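Local coordinates for protein peptidase, C14 family (Geobacter sulfurreducens PCA, PDB 3BIJ) that probably acts as a cysteine-type endopeptidase of the caspase-like C14 family, although its biological role remains uncharacterised, at residues P16-G21 against E181-I186; Q87-S92 against R174-N179; V99-C104 against S134-T139. One frame throughout, in Å; residues are numbered along the deposited sequence.

Contact 1: P16-G21 against E181-I186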
loop_
_atom_site.group_PDB
_atom_site.type_symbol
_atom_site.label_atom_id
_atom_site.label_comp_id
_atom_site.label_asym_id
_atom_site.label_seq_id
_atom_site.Cartn_x
_atom_site.Cartn_y
_atom_site.Cartn_z
ATOM N N PRO A 16 -28.835 2.368 21.755
ATOM C CA PRO A 16 -27.746 3.202 22.277
ATOM C C PRO A 16 -27.964 3.595 23.736
ATOM O O PRO A 16 -27.016 3.924 24.452
ATOM C CB PRO A 16 -27.742 4.403 21.330
ATOM C CG PRO A 16 -29.177 4.516 20.933
ATOM C CD PRO A 16 -29.602 3.083 20.720
ATOM N N LYS A 17 -29.216 3.542 24.170
ATOM C CA LYS A 17 -29.566 3.872 25.543
ATOM C C LYS A 17 -28.981 2.853 26.527
ATOM O O LYS A 17 -28.988 3.070 27.731
ATOM C CB LYS A 17 -31.094 3.946 25.673
ATOM C CG LYS A 17 -31.699 5.187 24.983
ATOM C CD LYS A 17 -32.982 4.901 24.154
ATOM C CE LYS A 17 -34.165 4.424 25.015
ATOM N NZ LYS A 17 -34.164 2.940 25.206
ATOM N N HIS A 18 -28.472 1.738 26.017
ATOM C CA HIS A 18 -27.874 0.738 26.886
ATOM C C HIS A 18 -26.379 0.601 26.590
ATOM O O HIS A 18 -25.563 0.380 27.487
ATOM C CB HIS A 18 -28.576 -0.611 26.705
ATOM C CG HIS A 18 -27.886 -1.745 27.393
ATOM N ND1 HIS A 18 -26.802 -2.400 26.847
ATOM C CD2 HIS A 18 -28.098 -2.318 28.601
ATOM C CE1 HIS A 18 -26.378 -3.326 27.688
ATOM N NE2 HIS A 18 -27.146 -3.297 28.762
ATOM N N TYR A 19 -26.024 0.750 25.321
ATOM C CA TYR A 19 -24.635 0.625 24.906
ATOM C C TYR A 19 -23.863 1.939 24.958
ATOM O O TYR A 19 -23.119 2.272 24.034
ATOM C CB TYR A 19 -24.586 0.043 23.502
ATOM C CG TYR A 19 -24.953 -1.420 23.439
ATOM C CD1 TYR A 19 -23.992 -2.397 23.657
ATOM C CD2 TYR A 19 -26.249 -1.820 23.131
ATOM C CE1 TYR A 19 -24.298 -3.746 23.559
ATOM C CE2 TYR A 19 -26.582 -3.168 23.029
ATOM C CZ TYR A 19 -25.597 -4.135 23.238
ATOM O OH TYR A 19 -25.896 -5.474 23.081
ATOM N N GLY A 20 -24.050 2.688 26.042
ATOM C CA GLY A 20 -23.347 3.948 26.209
ATOM C C GLY A 20 -23.375 4.880 25.009
ATOM O O GLY A 20 -22.370 5.516 24.703
ATOM N N GLY A 21 -24.508 4.960 24.318
ATOM C CA GLY A 21 -24.602 5.855 23.176
ATOM C C GLY A 21 -24.205 5.274 21.834
ATOM O O GLY A 21 -24.250 5.959 20.814
ATOM N N GLU A 181 -23.904 -3.159 37.578
ATOM C CA GLU A 181 -24.746 -4.090 38.320
ATOM C C GLU A 181 -25.429 -5.102 37.402
ATOM O O GLU A 181 -25.505 -6.289 37.720
ATOM C CB GLU A 181 -25.792 -3.313 39.129
ATOM C CG GLU A 181 -26.564 -4.147 40.146
ATOM C CD GLU A 181 -27.625 -3.333 40.887
ATOM O OE1 GLU A 181 -28.630 -2.924 40.252
ATOM O OE2 GLU A 181 -27.448 -3.093 42.106
ATOM N N PHE A 182 -25.907 -4.640 36.254
ATOM C CA PHE A 182 -26.585 -5.527 35.323
ATOM C C PHE A 182 -25.728 -6.728 34.881
ATOM O O PHE A 182 -26.127 -7.876 35.053
ATOM C CB PHE A 182 -27.056 -4.728 34.107
ATOM C CG PHE A 182 -27.744 -5.558 33.067
ATOM C CD1 PHE A 182 -27.067 -5.954 31.918
ATOM C CD2 PHE A 182 -29.066 -5.959 33.237
ATOM C CE1 PHE A 182 -27.694 -6.734 30.952
ATOM C CE2 PHE A 182 -29.704 -6.741 32.275
ATOM C CZ PHE A 182 -29.014 -7.129 31.129
ATOM N N TYR A 183 -24.548 -6.466 34.328
ATOM C CA TYR A 183 -23.684 -7.543 33.868
ATOM C C TYR A 183 -23.044 -8.323 35.000
ATOM O O TYR A 183 -22.798 -9.522 34.880
ATOM C CB TYR A 183 -22.613 -6.997 32.917
ATOM C CG TYR A 183 -23.190 -6.632 31.576
ATOM C CD1 TYR A 183 -23.679 -7.619 30.729
ATOM C CD2 TYR A 183 -23.339 -5.296 31.189
ATOM C CE1 TYR A 183 -24.307 -7.297 29.539
ATOM C CE2 TYR A 183 -23.972 -4.960 29.990
ATOM C CZ TYR A 183 -24.455 -5.974 29.173
ATOM O OH TYR A 183 -25.101 -5.675 27.996
ATOM N N ASP A 184 -22.772 -7.656 36.113
ATOM C CA ASP A 184 -22.170 -8.363 37.228
ATOM C C ASP A 184 -23.142 -9.407 37.750
ATOM O O ASP A 184 -22.735 -10.500 38.144
ATOM C CB ASP A 184 -21.774 -7.395 38.343
ATOM C CG ASP A 184 -20.548 -6.572 37.986
ATOM O OD1 ASP A 184 -19.575 -7.167 37.471
ATOM O OD2 ASP A 184 -20.547 -5.341 38.222
ATOM N N THR A 185 -24.427 -9.080 37.750
ATOM C CA THR A 185 -25.431 -10.027 38.219
ATOM C C THR A 185 -25.489 -11.224 37.284
ATOM O O THR A 185 -25.487 -12.368 37.725
ATOM C CB THR A 185 -26.818 -9.381 38.279
ATOM O OG1 THR A 185 -26.813 -8.350 39.271
ATOM C CG2 THR A 185 -27.869 -10.414 38.635
ATOM N N ILE A 186 -25.539 -10.944 35.988
ATOM C CA ILE A 186 -25.586 -11.983 34.976
ATOM C C ILE A 186 -24.372 -12.891 35.096
ATOM O O ILE A 186 -24.495 -14.114 35.096
ATOM C CB ILE A 186 -25.598 -11.362 33.569
ATOM C CG1 ILE A 186 -26.871 -10.538 33.383
ATOM C CG2 ILE A 186 -25.487 -12.449 32.515
ATOM C CD1 ILE A 186 -26.963 -9.833 32.058
#
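Three aromatic rings meet where backbones stand well apart: His18 reaches from a surface loop to Phe182 and Tyr183, although even the closest CA pair, His18 and Phe182, is 10.6 Å apart. The imidazole turns its edge toward the face of Phe182 in an offset edge-to-face pair, with centroids 5.8 Å apart and planes at 81°. Against Tyr183 the rims meet, the planes at 71°, and neither ring lies over the other's face. CG of His18 is anti to the backbone N (chi1 171°), which swings the imidazole out of the loop toward the helix. Phe182 and Tyr183 also pack on each other, CD1 of Phe182 standing 3.6 Å above the plane of the Tyr183 ring, while CD1 of Ile186 lies against a face of Phe182. Histidine suits the site because a compact aromatic ring on a short stem can cross the wide gap and meet both rings. The Tyr183 hydroxyl is hydrogen-bonded to the backbone N of Glu109. The cluster thus ties the loop between strand 4-10 and helix 29-42 to helix 180-189, with Thr175 of helix 169-178 beside His18, Ile111 of strand 109-111 against Tyr183, and Arg57 of helix 57-70 against Phe182.

Contact 2: Q87-S92 against R174-N179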
loop_
_atom_site.group_PDB
_atom_site.type_symbol
_atom_site.label_atom_id
_atom_site.label_comp_id
_atom_site.label_asym_id
_atom_site.label_seq_id
_atom_site.Cartn_x
_atom_site.Cartn_y
_atom_site.Cartn_z
ATOM N N GLN A 87 -18.005 -8.223 24.212
ATOM C CA GLN A 87 -17.110 -8.731 25.232
ATOM C C GLN A 87 -17.409 -7.959 26.504
ATOM O O GLN A 87 -17.579 -6.737 26.481
ATOM C CB GLN A 87 -15.646 -8.534 24.825
ATOM C CG GLN A 87 -15.278 -9.254 23.549
ATOM C CD GLN A 87 -13.779 -9.272 23.269
ATOM O OE1 GLN A 87 -13.074 -8.272 23.468
ATOM N NE2 GLN A 87 -13.290 -10.414 22.783
ATOM N N VAL A 88 -17.510 -8.683 27.608
ATOM C CA VAL A 88 -17.762 -8.066 28.894
ATOM C C VAL A 88 -16.584 -8.485 29.770
ATOM O O VAL A 88 -16.156 -9.627 29.738
ATOM C CB VAL A 88 -19.122 -8.529 29.482
ATOM C CG1 VAL A 88 -19.160 -10.046 29.596
ATOM C CG2 VAL A 88 -19.345 -7.885 30.820
ATOM N N PRO A 89 -16.014 -7.544 30.529
ATOM C CA PRO A 89 -14.874 -7.855 31.396
ATOM C C PRO A 89 -15.072 -9.026 32.336
ATOM O O PRO A 89 -16.129 -9.179 32.966
ATOM C CB PRO A 89 -14.642 -6.550 32.149
ATOM C CG PRO A 89 -16.024 -5.952 32.203
ATOM C CD PRO A 89 -16.493 -6.176 30.783
ATOM N N ASP A 90 -14.020 -9.844 32.392
ATOM C CA ASP A 90 -13.937 -11.029 33.236
ATOM C C ASP A 90 -13.296 -10.597 34.554
ATOM O O ASP A 90 -12.082 -10.698 34.741
ATOM C CB ASP A 90 -13.074 -12.110 32.561
ATOM C CG ASP A 90 -12.852 -13.342 33.451
ATOM O OD1 ASP A 90 -12.092 -14.246 33.044
ATOM O OD2 ASP A 90 -13.430 -13.413 34.553
ATOM N N THR A 91 -14.135 -10.108 35.456
ATOM C CA THR A 91 -13.707 -9.628 36.756
ATOM C C THR A 91 -13.090 -10.707 37.650
ATOM O O THR A 91 -12.952 -10.513 38.854
ATOM C CB THR A 91 -14.901 -8.943 37.462
ATOM O OG1 THR A 91 -16.130 -9.493 36.964
ATOM C CG2 THR A 91 -14.889 -7.456 37.188
ATOM N N SER A 92 -12.710 -11.835 37.055
ATOM C CA SER A 92 -12.083 -12.951 37.783
ATOM C C SER A 92 -10.560 -12.800 37.831
ATOM O O SER A 92 -9.909 -13.213 38.788
ATOM C CB SER A 92 -12.393 -14.283 37.097
ATOM O OG SER A 92 -13.789 -14.491 36.970
ATOM N N ARG A 174 -17.144 0.728 28.000
ATOM C CA ARG A 174 -18.051 1.806 28.346
ATOM C C ARG A 174 -19.436 1.219 28.668
ATOM O O ARG A 174 -20.069 1.610 29.651
ATOM C CB ARG A 174 -18.147 2.806 27.185
ATOM C CG ARG A 174 -18.886 4.096 27.552
ATOM C CD ARG A 174 -19.359 4.843 26.327
ATOM N NE ARG A 174 -18.371 5.753 25.773
ATOM C CZ ARG A 174 -18.513 6.364 24.597
ATOM N NH1 ARG A 174 -17.578 7.199 24.148
ATOM N NH2 ARG A 174 -19.586 6.129 23.850
ATOM N N THR A 175 -19.895 0.278 27.840
ATOM C CA THR A 175 -21.190 -0.362 28.048
ATOM C C THR A 175 -21.183 -1.093 29.383
ATOM O O THR A 175 -22.163 -1.072 30.132
ATOM C CB THR A 175 -21.519 -1.370 26.925
ATOM O OG1 THR A 175 -21.613 -0.679 25.677
ATOM C CG2 THR A 175 -22.842 -2.075 27.193
ATOM N N TYR A 176 -20.071 -1.741 29.691
ATOM C CA TYR A 176 -19.979 -2.456 30.949
ATOM C C TYR A 176 -20.103 -1.486 32.119
ATOM O O TYR A 176 -20.927 -1.685 33.008
ATOM C CB TYR A 176 -18.650 -3.203 31.046
ATOM C CG TYR A 176 -18.407 -3.795 32.412
ATOM C CD1 TYR A 176 -19.085 -4.940 32.835
ATOM C CD2 TYR A 176 -17.532 -3.185 33.295
ATOM C CE1 TYR A 176 -18.894 -5.457 34.110
ATOM C CE2 TYR A 176 -17.334 -3.689 34.564
ATOM C CZ TYR A 176 -18.015 -4.823 34.970
ATOM O OH TYR A 176 -17.816 -5.314 36.238
ATOM N N ARG A 177 -19.277 -0.441 32.120
ATOM C CA ARG A 177 -19.307 0.549 33.195
ATOM C C ARG A 177 -20.700 1.142 33.379
ATOM O O ARG A 177 -21.178 1.264 34.502
ATOM C CB ARG A 177 -18.298 1.677 32.929
ATOM C CG ARG A 177 -16.832 1.226 32.955
ATOM C CD ARG A 177 -15.852 2.409 32.959
ATOM N NE ARG A 177 -15.967 3.246 31.762
ATOM C CZ ARG A 177 -15.361 3.000 30.604
ATOM N NH1 ARG A 177 -14.576 1.936 30.467
ATOM N NH2 ARG A 177 -15.557 3.817 29.579
ATOM N N ALA A 178 -21.349 1.491 32.274
ATOM C CA ALA A 178 -22.682 2.084 32.315
ATOM C C ALA A 178 -23.747 1.126 32.813
ATOM O O ALA A 178 -24.867 1.545 33.096
ATOM C CB ALA A 178 -23.062 2.596 30.940
ATOM N N ASN A 179 -23.397 -0.152 32.917
ATOM C CA ASN A 179 -24.335 -1.169 33.370
ATOM C C ASN A 179 -23.660 -2.172 34.300
ATOM O O ASN A 179 -23.915 -3.368 34.224
ATOM C CB ASN A 179 -24.955 -1.885 32.155
ATOM C CG ASN A 179 -25.766 -0.938 31.259
ATOM O OD1 ASN A 179 -26.780 -0.365 31.683
ATOM N ND2 ASN A 179 -25.317 -0.767 30.015
#
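A strand end packed against a helix defines this contact: strand 76-89 finishes at Pro89, whose ring rests on the Tyr176 ring of helix 169-178. CG of Pro89 stands over the centre of the phenol face in a CH-pi arrangement, and its neighbour CD lies 3.5 Å from CG of Tyr176, nearer the root of the ring. Proline suits the place because its rigid ring presents C-H groups without leaving a backbone N-H to satisfy. Val88 adds its CG2 methyl, 3.6 Å from CD1 of Tyr176, in an oblique approach. Farther out, the CG2 methyl of Thr91 comes within 3.7 Å of the OH of Tyr176. The tyrosine extends to all three because its CG is anti to the backbone N (chi1 171°), which sends the ring from the helix across to the strand. Its OH is hydrogen-bonded to OD1 of Asp184 in the following helix, 180-189, and Tyr183 of that helix packs on both Tyr176 and Val88. Asn233 of a second subunit packs on Tyr176 as well. With an alanine here instead of the tyrosine, Pro89 would probably lose the aromatic face it rests on, and the Asp184 carboxylate its hydroxyl partner. No hydrogen bond joins the two segments, which implies that shape and carbon packing hold the strand end to this helix, while the bond to Asp184 fixes the far end of the ring and probably keeps its face turned to Pro89.

Contact 3: V99-C104 against S134-T139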
loop_
_atom_site.group_PDB
_atom_site.type_symbol
_atom_site.label_atom_id
_atom_site.label_comp_id
_atom_site.label_asym_id
_atom_site.label_seq_id
_atom_site.Cartn_x
_atom_site.Cartn_y
_atom_site.Cartn_z
ATOM N N VAL A 99 -11.729 -11.428 29.099
ATOM C CA VAL A 99 -13.137 -11.090 28.972
ATOM C C VAL A 99 -13.993 -12.277 28.543
ATOM O O VAL A 99 -13.480 -13.372 28.296
ATOM C CB VAL A 99 -13.319 -9.956 27.942
ATOM C CG1 VAL A 99 -12.706 -8.658 28.473
ATOM C CG2 VAL A 99 -12.646 -10.343 26.630
ATOM N N ASP A 100 -15.304 -12.050 28.472
ATOM C CA ASP A 100 -16.254 -13.076 28.045
ATOM C C ASP A 100 -16.912 -12.629 26.742
ATOM O O ASP A 100 -17.411 -11.507 26.637
ATOM C CB ASP A 100 -17.340 -13.296 29.097
ATOM C CG ASP A 100 -16.838 -14.039 30.312
ATOM O OD1 ASP A 100 -16.298 -15.159 30.155
ATOM O OD2 ASP A 100 -16.997 -13.513 31.430
ATOM N N GLU A 101 -16.910 -13.506 25.749
ATOM C CA GLU A 101 -17.518 -13.189 24.466
ATOM C C GLU A 101 -19.029 -13.147 24.605
ATOM O O GLU A 101 -19.604 -13.861 25.421
ATOM C CB GLU A 101 -17.096 -14.219 23.432
ATOM C CG GLU A 101 -15.601 -14.185 23.172
ATOM C CD GLU A 101 -15.159 -15.223 22.174
ATOM O OE1 GLU A 101 -13.977 -15.168 21.738
ATOM O OE2 GLU A 101 -15.992 -16.097 21.828
ATOM N N THR A 102 -19.670 -12.299 23.813
ATOM C CA THR A 102 -21.115 -12.149 23.886
ATOM C C THR A 102 -21.707 -11.810 22.528
ATOM O O THR A 102 -20.988 -11.576 21.553
ATOM C CB THR A 102 -21.511 -10.990 24.820
ATOM O OG1 THR A 102 -21.210 -9.742 24.177
ATOM C CG2 THR A 102 -20.762 -11.084 26.146
ATOM N N TRP A 103 -23.033 -11.807 22.478
ATOM C CA TRP A 103 -23.749 -11.427 21.277
ATOM C C TRP A 103 -24.365 -10.090 21.663
ATOM O O TRP A 103 -24.943 -9.953 22.747
ATOM C CB TRP A 103 -24.854 -12.430 20.923
ATOM C CG TRP A 103 -24.390 -13.569 20.054
ATOM C CD1 TRP A 103 -23.134 -13.761 19.553
ATOM C CD2 TRP A 103 -25.182 -14.664 19.585
ATOM N NE1 TRP A 103 -23.094 -14.904 18.802
ATOM C CE2 TRP A 103 -24.337 -15.482 18.805
ATOM C CE3 TRP A 103 -26.524 -15.034 19.748
ATOM C CZ2 TRP A 103 -24.787 -16.652 18.189
ATOM C CZ3 TRP A 103 -26.971 -16.194 19.135
ATOM C CH2 TRP A 103 -26.098 -16.990 18.363
ATOM N N CYS A 104 -24.224 -9.092 20.801
ATOM C CA CYS A 104 -24.789 -7.797 21.132
ATOM C C CYS A 104 -26.224 -7.709 20.678
ATOM O O CYS A 104 -26.528 -7.353 19.534
ATOM C CB CYS A 104 -23.963 -6.681 20.518
ATOM S SG CYS A 104 -22.341 -6.608 21.217
ATOM N N SER A 134 -20.806 -13.496 12.727
ATOM C CA SER A 134 -20.375 -12.438 13.625
ATOM C C SER A 134 -18.918 -12.698 14.027
ATOM O O SER A 134 -18.316 -13.681 13.596
ATOM C CB SER A 134 -21.281 -12.442 14.859
ATOM O OG SER A 134 -20.985 -11.378 15.729
ATOM N N CYS A 135 -18.366 -11.819 14.860
ATOM C CA CYS A 135 -16.987 -11.948 15.316
ATOM C C CYS A 135 -16.805 -11.231 16.648
ATOM O O CYS A 135 -17.758 -10.675 17.195
ATOM C CB CYS A 135 -16.048 -11.339 14.285
ATOM S SG CYS A 135 -16.309 -9.578 14.078
ATOM N N HIS A 136 -15.578 -11.240 17.163
ATOM C CA HIS A 136 -15.277 -10.591 18.439
ATOM C C HIS A 136 -14.002 -9.773 18.340
ATOM O O HIS A 136 -13.108 -10.116 17.576
ATOM C CB HIS A 136 -15.133 -11.646 19.533
ATOM C CG HIS A 136 -16.409 -12.370 19.826
ATOM N ND1 HIS A 136 -17.454 -11.787 20.511
ATOM C CD2 HIS A 136 -16.835 -13.607 19.473
ATOM C CE1 HIS A 136 -18.468 -12.633 20.568
ATOM N NE2 HIS A 136 -18.120 -13.744 19.944
ATOM N N SER A 137 -13.919 -8.684 19.101
ATOM C CA SER A 137 -12.723 -7.848 19.081
ATOM C C SER A 137 -11.505 -8.670 19.458
ATOM O O SER A 137 -10.402 -8.389 19.007
ATOM C CB SER A 137 -12.851 -6.697 20.074
ATOM O OG SER A 137 -13.858 -5.795 19.681
ATOM N N GLY A 138 -11.708 -9.686 20.289
ATOM C CA GLY A 138 -10.591 -10.502 20.721
ATOM C C GLY A 138 -9.637 -9.671 21.564
ATOM O O GLY A 138 -10.057 -8.781 22.318
ATOM N N THR A 139 -8.345 -9.944 21.421
ATOM C CA THR A 139 -7.326 -9.231 22.183
ATOM C C THR A 139 -6.658 -8.136 21.354
ATOM O O THR A 139 -6.947 -7.980 20.165
ATOM C CB THR A 139 -6.240 -10.207 22.712
ATOM O OG1 THR A 139 -5.490 -10.749 21.619
ATOM C CG2 THR A 139 -6.887 -11.348 23.486
#
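Glu101 crosses one face of the His136 imidazole, the two side chains meeting at about a right angle, and this stack forms much of the tight part of the contact. CB of Glu101 sits over the face, 3.7 Å from the centroid of the His136 ring and 15° off the normal, in a CH-pi contact. Farther along, the carboxylate is nearly parallel to the ring, the planes 14° apart, but displaced over its CD2 rim, with OE2 of Glu101 3.5 Å from CD2 of His136. The glutamate chain is extended beyond CG (chi2 179°), which carries the carboxylate out to that rim. Glutamate suits the place because its CB methylene can cover the aromatic face while the charged head reaches past the ring centre. Equally tight is the approach at the ring edge, where the carbonyl O of Thr102 lies 2.9 Å from CE1 of His136, near the ring plane: a carbonyl-to-C-H approach, not a hydrogen bond. ND1 of His136 makes a weak hydrogen bond to O of Gly86. The imidazole is thus met over a face and along its rim.

Away from this ring the packing thins quickly. Trp103 stacks on Tyr81 instead of meeting 134-139, and no hydrogen bond joins the two segments. The more open side is at Val99 and Thr139, both partly exposed, where OG1 of Thr139 weakly caps the following helix; the other ends, Cys104 and Ser134, are buried. Cys135, pointing away from the strand, lies where caspase-like proteases carry their nucleophilic cysteine, consistent with such a role. Strand 99-104 runs antiparallel to both strand 76-89 and strand 109-111, and His136 lies against it from the loop that leads from strand 127-133 to helix 140-145.

Overall arrangement
The three contacts lie in a row on the same side of the protein's centre. Contacts 1 and 2, with centres about 8 Å apart, lie on successive helices, 180-189 and 169-178, and are further joined by a hydrogen bond from Asn179 ND2 to His18 O, 2.8 Å long. Contact 2 passes into contact 3, about 12 Å away between centres, through the neighbouring strands 76-89 and 99-104, where Val88 O and Asp100 N are 2.9 Å apart. The centres of contacts 1 and 3 are about 15 Å apart, yet Tyr19 packs on Cys104. Contact 3 includes, in segment 134-139, the cysteine that family resemblance suggests as nucleophile.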